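Side-chain contact in allergen Bos d 2 (Bos taurus, PDB 4WFV), which probably carries pheromones as a secreted lipocalin, binding small odorant-like molecules: residues F55-Q60 / L80-T85. Numbering follows the deposited sequence.
Sequences FYLKDQ and LEFYGT
Phe82 holds its CG anti to the backbone N (chi1 -179°), which extends its ring toward strand 50-59, where Phe55, with CG lodged between its own N and carbonyl carbon (chi1 62°), reaches back from the opposite direction. The two rings form a T-shaped stack: their planes stand at 85° and their centroids lie 5.3 Å apart. Phe55 supplies the edge, since Phe82 CE1 lies in its ring plane, and Phe82 the face, since Phe55 CZ stands over it; the closest approach is 3.7 Å, from Phe55 CE2 to Phe82 CZ. Contact is confined to the CE2-CZ edge of Phe55 and the far CE1-CZ side of Phe82.

Leu57, two residues along the strand, points to the same side and touches with one methyl. Its CD2 lies at the edge of the Tyr83 ring, in the ring plane, 3.8 Å from Tyr83 CE2 and 3.6 Å from Tyr83 OH. The same methyl approaches Phe82 obliquely, 4.3 Å from Phe82 CZ. Tyr83 CD2 sits 3.6 Å from the plane of the Phe82 ring, which is thus held between Phe55 on one face and Tyr83 on the other, both offset toward the rim.

The CA atoms of Leu57 and Phe82 are 11.3 Å apart, too far for backbone pairing, and strand 62-74 lies between the two strands in sheet order, its Glu68 touching both phenylalanines. With Asn37 and Pro34 of the loop before strand 38-45 alongside, this is apolar packing at the open end of the lipocalin calyx: buried Phe55 and Leu57 face inward, and the turn after strand 77-81 lies at the rim.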
ATOM      1  N   PHE A  55      -0.675   0.907  10.636  1.00 10.25           N
ATOM      2  CA  PHE A  55      -1.581  -0.057  10.014  1.00  8.39           C
ATOM      3  C   PHE A  55      -1.799  -1.238  10.944  1.00  8.62           C
ATOM      4  O   PHE A  55      -1.027  -1.450  11.878  1.00 10.28           O
ATOM      5  CB  PHE A  55      -0.985  -0.559   8.685  1.00  9.35           C
ATOM      6  CG  PHE A  55       0.330  -1.278   8.843  1.00  9.66           C
ATOM      7  CD1 PHE A  55       1.519  -0.572   8.914  1.00 10.87           C
ATOM      8  CD2 PHE A  55       0.371  -2.666   8.932  1.00  8.21           C
ATOM      9  CE1 PHE A  55       2.727  -1.232   9.069  1.00 11.52           C
ATOM     10  CE2 PHE A  55       1.578  -3.324   9.082  1.00  9.77           C
ATOM     11  CZ  PHE A  55       2.750  -2.606   9.148  1.00 12.32           C
ATOM     12  N   TYR A  56      -2.847  -2.005  10.670  1.00  8.06           N
ATOM     13  CA  TYR A  56      -3.068  -3.282  11.347  1.00  8.61           C
ATOM     14  C   TYR A  56      -2.578  -4.464  10.528  1.00 11.35           C
ATOM     15  O   TYR A  56      -2.692  -4.488   9.299  1.00  9.13           O
ATOM     16  CB  TYR A  56      -4.549  -3.502  11.672  1.00  9.49           C
ATOM     17  CG  TYR A  56      -5.058  -2.697  12.838  1.00  9.28           C
ATOM     18  CD1 TYR A  56      -4.830  -3.115  14.146  1.00  9.89           C
ATOM     19  CD2 TYR A  56      -5.767  -1.517  12.637  1.00 10.17           C
ATOM     20  CE1 TYR A  56      -5.300  -2.389  15.210  1.00 11.65           C
ATOM     21  CE2 TYR A  56      -6.234  -0.782  13.695  1.00  9.51           C
ATOM     22  CZ  TYR A  56      -5.997  -1.225  14.980  1.00  9.41           C
ATOM     23  OH  TYR A  56      -6.470  -0.474  16.029  1.00 13.84           O
ATOM     24  N   LEU A  57      -2.029  -5.446  11.234  1.00 11.07           N
ATOM     25  CA  LEU A  57      -1.718  -6.751  10.678  1.00 11.27           C
ATOM     26  C   LEU A  57      -2.524  -7.730  11.517  1.00 14.00           C
ATOM     27  O   LEU A  57      -2.560  -7.599  12.740  1.00 18.32           O
ATOM     28  CB  LEU A  57      -0.223  -7.029  10.825  1.00 14.27           C
ATOM     29  CG  LEU A  57       0.343  -8.371  10.374  1.00 17.21           C
ATOM     30  CD1 LEU A  57       0.342  -8.478   8.850  1.00 16.26           C
ATOM     31  CD2 LEU A  57       1.753  -8.530  10.928  1.00 17.45           C
ATOM     32  N   LYS A  58      -3.195  -8.685  10.883  1.00 13.76           N
ATOM     33  CA  LYS A  58      -3.886  -9.727  11.648  1.00 17.34           C
ATOM     34  C   LYS A  58      -3.007 -10.944  11.878  1.00 21.04           C
ATOM     35  O   LYS A  58      -2.401 -11.467  10.946  1.00 21.39           O
ATOM     36  CB  LYS A  58      -5.164 -10.178  10.949  1.00 16.40           C
ATOM     37  CG  LYS A  58      -6.283  -9.171  10.934  1.00 18.32           C
ATOM     38  CD  LYS A  58      -7.553  -9.872  10.486  1.00 21.25           C
ATOM     39  CE  LYS A  58      -8.546  -8.915   9.888  1.00 17.62           C
ATOM     40  NZ  LYS A  58      -9.740  -9.653   9.387  1.00 20.17           N
ATOM     41  N   ASP A  59      -2.962 -11.402  13.124  1.00 19.94           N
ATOM     42  CA  ASP A  59      -2.269 -12.641  13.451  1.00 30.89           C
ATOM     43  C   ASP A  59      -3.261 -13.641  14.041  1.00 29.14           C
ATOM     44  O   ASP A  59      -3.714 -13.481  15.173  1.00 28.60           O
ATOM     45  CB  ASP A  59      -1.125 -12.366  14.428  1.00 30.55           C
ATOM     46  CG  ASP A  59      -0.263 -13.589  14.680  1.00 39.36           C
ATOM     47  OD1 ASP A  59      -0.820 -14.664  14.985  1.00 41.71           O
ATOM     48  OD2 ASP A  59       0.975 -13.476  14.564  1.00 48.43           O
ATOM     49  N   GLN A  60      -3.598 -14.663  13.257  1.00 30.63           N
ATOM     50  CA  GLN A  60      -4.556 -15.687  13.671  1.00 33.48           C
ATOM     51  C   GLN A  60      -5.895 -15.079  14.081  1.00 33.16           C
ATOM     52  O   GLN A  60      -6.529 -15.535  15.032  1.00 37.70           O
ATOM     53  CB  GLN A  60      -3.989 -16.538  14.815  1.00 35.73           C
ATOM     54  CG  GLN A  60      -2.737 -17.335  14.457  1.00 37.69           C
ATOM     55  CD  GLN A  60      -3.025 -18.546  13.583  1.00 39.29           C
ATOM     56  OE1 GLN A  60      -4.178 -18.946  13.411  1.00 36.81           O
ATOM     57  NE2 GLN A  60      -1.972 -19.137  13.028  1.00 39.26           N
ATOM     58  N   LEU A  80      11.824   0.084   3.366  1.00 11.01           N
ATOM     59  CA  LEU A  80      11.540  -0.323   4.734  1.00 13.85           C
ATOM     60  C   LEU A  80      11.646  -1.829   4.898  1.00 11.68           C
ATOM     61  O   LEU A  80      11.401  -2.592   3.951  1.00 11.52           O
ATOM     62  CB  LEU A  80      10.172   0.168   5.196  1.00 19.30           C
ATOM     63  CG  LEU A  80       8.941  -0.438   4.534  1.00 18.59           C
ATOM     64  CD1 LEU A  80       7.747  -0.335   5.477  1.00 26.05           C
ATOM     65  CD2 LEU A  80       8.650   0.229   3.204  1.00 22.53           C
ATOM     66  N   GLU A  81      12.036  -2.245   6.098  1.00 12.24           N
ATOM     67  CA  GLU A  81      12.088  -3.656   6.445  1.00 10.39           C
ATOM     68  C   GLU A  81      10.780  -4.074   7.081  1.00 13.14           C
ATOM     69  O   GLU A  81      10.373  -3.527   8.107  1.00 14.08           O
ATOM     70  CB  GLU A  81      13.229  -3.943   7.430  1.00 15.22           C
ATOM     71  CG  GLU A  81      14.608  -3.955   6.824  1.00 22.29           C
ATOM     72  CD  GLU A  81      14.749  -5.002   5.747  1.00 17.13           C
ATOM     73  OE1 GLU A  81      14.450  -6.188   6.007  1.00 28.63           O
ATOM     74  OE2 GLU A  81      15.150  -4.622   4.636  1.00 29.20           O
ATOM     75  N   PHE A  82      10.132  -5.057   6.474  1.00  9.45           N
ATOM     76  CA  PHE A  82       8.898  -5.613   6.990  1.00  9.52           C
ATOM     77  C   PHE A  82       8.620  -6.896   6.228  1.00  9.21           C
ATOM     78  O   PHE A  82       8.342  -6.863   5.036  1.00  8.96           O
ATOM     79  CB  PHE A  82       7.751  -4.612   6.821  1.00 12.68           C
ATOM     80  CG  PHE A  82       6.446  -5.103   7.354  1.00 10.61           C
ATOM     81  CD1 PHE A  82       6.227  -5.186   8.715  1.00 13.75           C
ATOM     82  CD2 PHE A  82       5.433  -5.479   6.488  1.00 13.05           C
ATOM     83  CE1 PHE A  82       5.008  -5.647   9.207  1.00 15.44           C
ATOM     84  CE2 PHE A  82       4.223  -5.942   6.976  1.00 15.44           C
ATOM     85  CZ  PHE A  82       4.023  -6.028   8.339  1.00 14.88           C
ATOM     86  N   TYR A  83       8.716  -8.029   6.920  1.00  8.67           N
ATOM     87  CA  TYR A  83       8.640  -9.340   6.280  1.00  8.09           C
ATOM     88  C   TYR A  83       9.526  -9.395   5.043  1.00  8.32           C
ATOM     89  O   TYR A  83       9.102  -9.794   3.961  1.00  9.06           O
ATOM     90  CB  TYR A  83       7.193  -9.716   5.951  1.00 10.10           C
ATOM     91  CG  TYR A  83       6.362 -10.121   7.155  1.00 12.79           C
ATOM     92  CD1 TYR A  83       6.666 -11.261   7.883  1.00 15.90           C
ATOM     93  CD2 TYR A  83       5.242  -9.386   7.528  1.00 14.57           C
ATOM     94  CE1 TYR A  83       5.893 -11.640   8.977  1.00 19.34           C
ATOM     95  CE2 TYR A  83       4.465  -9.761   8.609  1.00 15.29           C
ATOM     96  CZ  TYR A  83       4.795 -10.884   9.327  1.00 16.50           C
ATOM     97  OH  TYR A  83       4.018 -11.251  10.408  1.00 21.76           O
ATOM     98  N   GLY A  84      10.780  -9.001   5.241  1.00  8.47           N
ATOM     99  CA  GLY A  84      11.732  -8.890   4.159  1.00  9.60           C
ATOM    100  C   GLY A  84      12.028  -7.431   3.883  1.00  8.37           C
ATOM    101  O   GLY A  84      11.691  -6.542   4.667  1.00 10.25           O
ATOM    102  N   THR A  85      12.670  -7.183   2.755  1.00  8.20           N
ATOM    103  CA  THR A  85      13.076  -5.842   2.388  1.00  7.90           C
ATOM    104  C   THR A  85      12.178  -5.334   1.281  1.00  9.94           C
ATOM    105  O   THR A  85      11.954  -6.017   0.281  1.00 10.03           O
ATOM    106  CB  THR A  85      14.537  -5.827   1.946  1.00 10.02           C
ATOM    107  OG1 THR A  85      15.341  -6.345   3.010  1.00 12.49           O
ATOM    108  CG2 THR A  85      14.983  -4.406   1.634  1.00 11.78           C
TER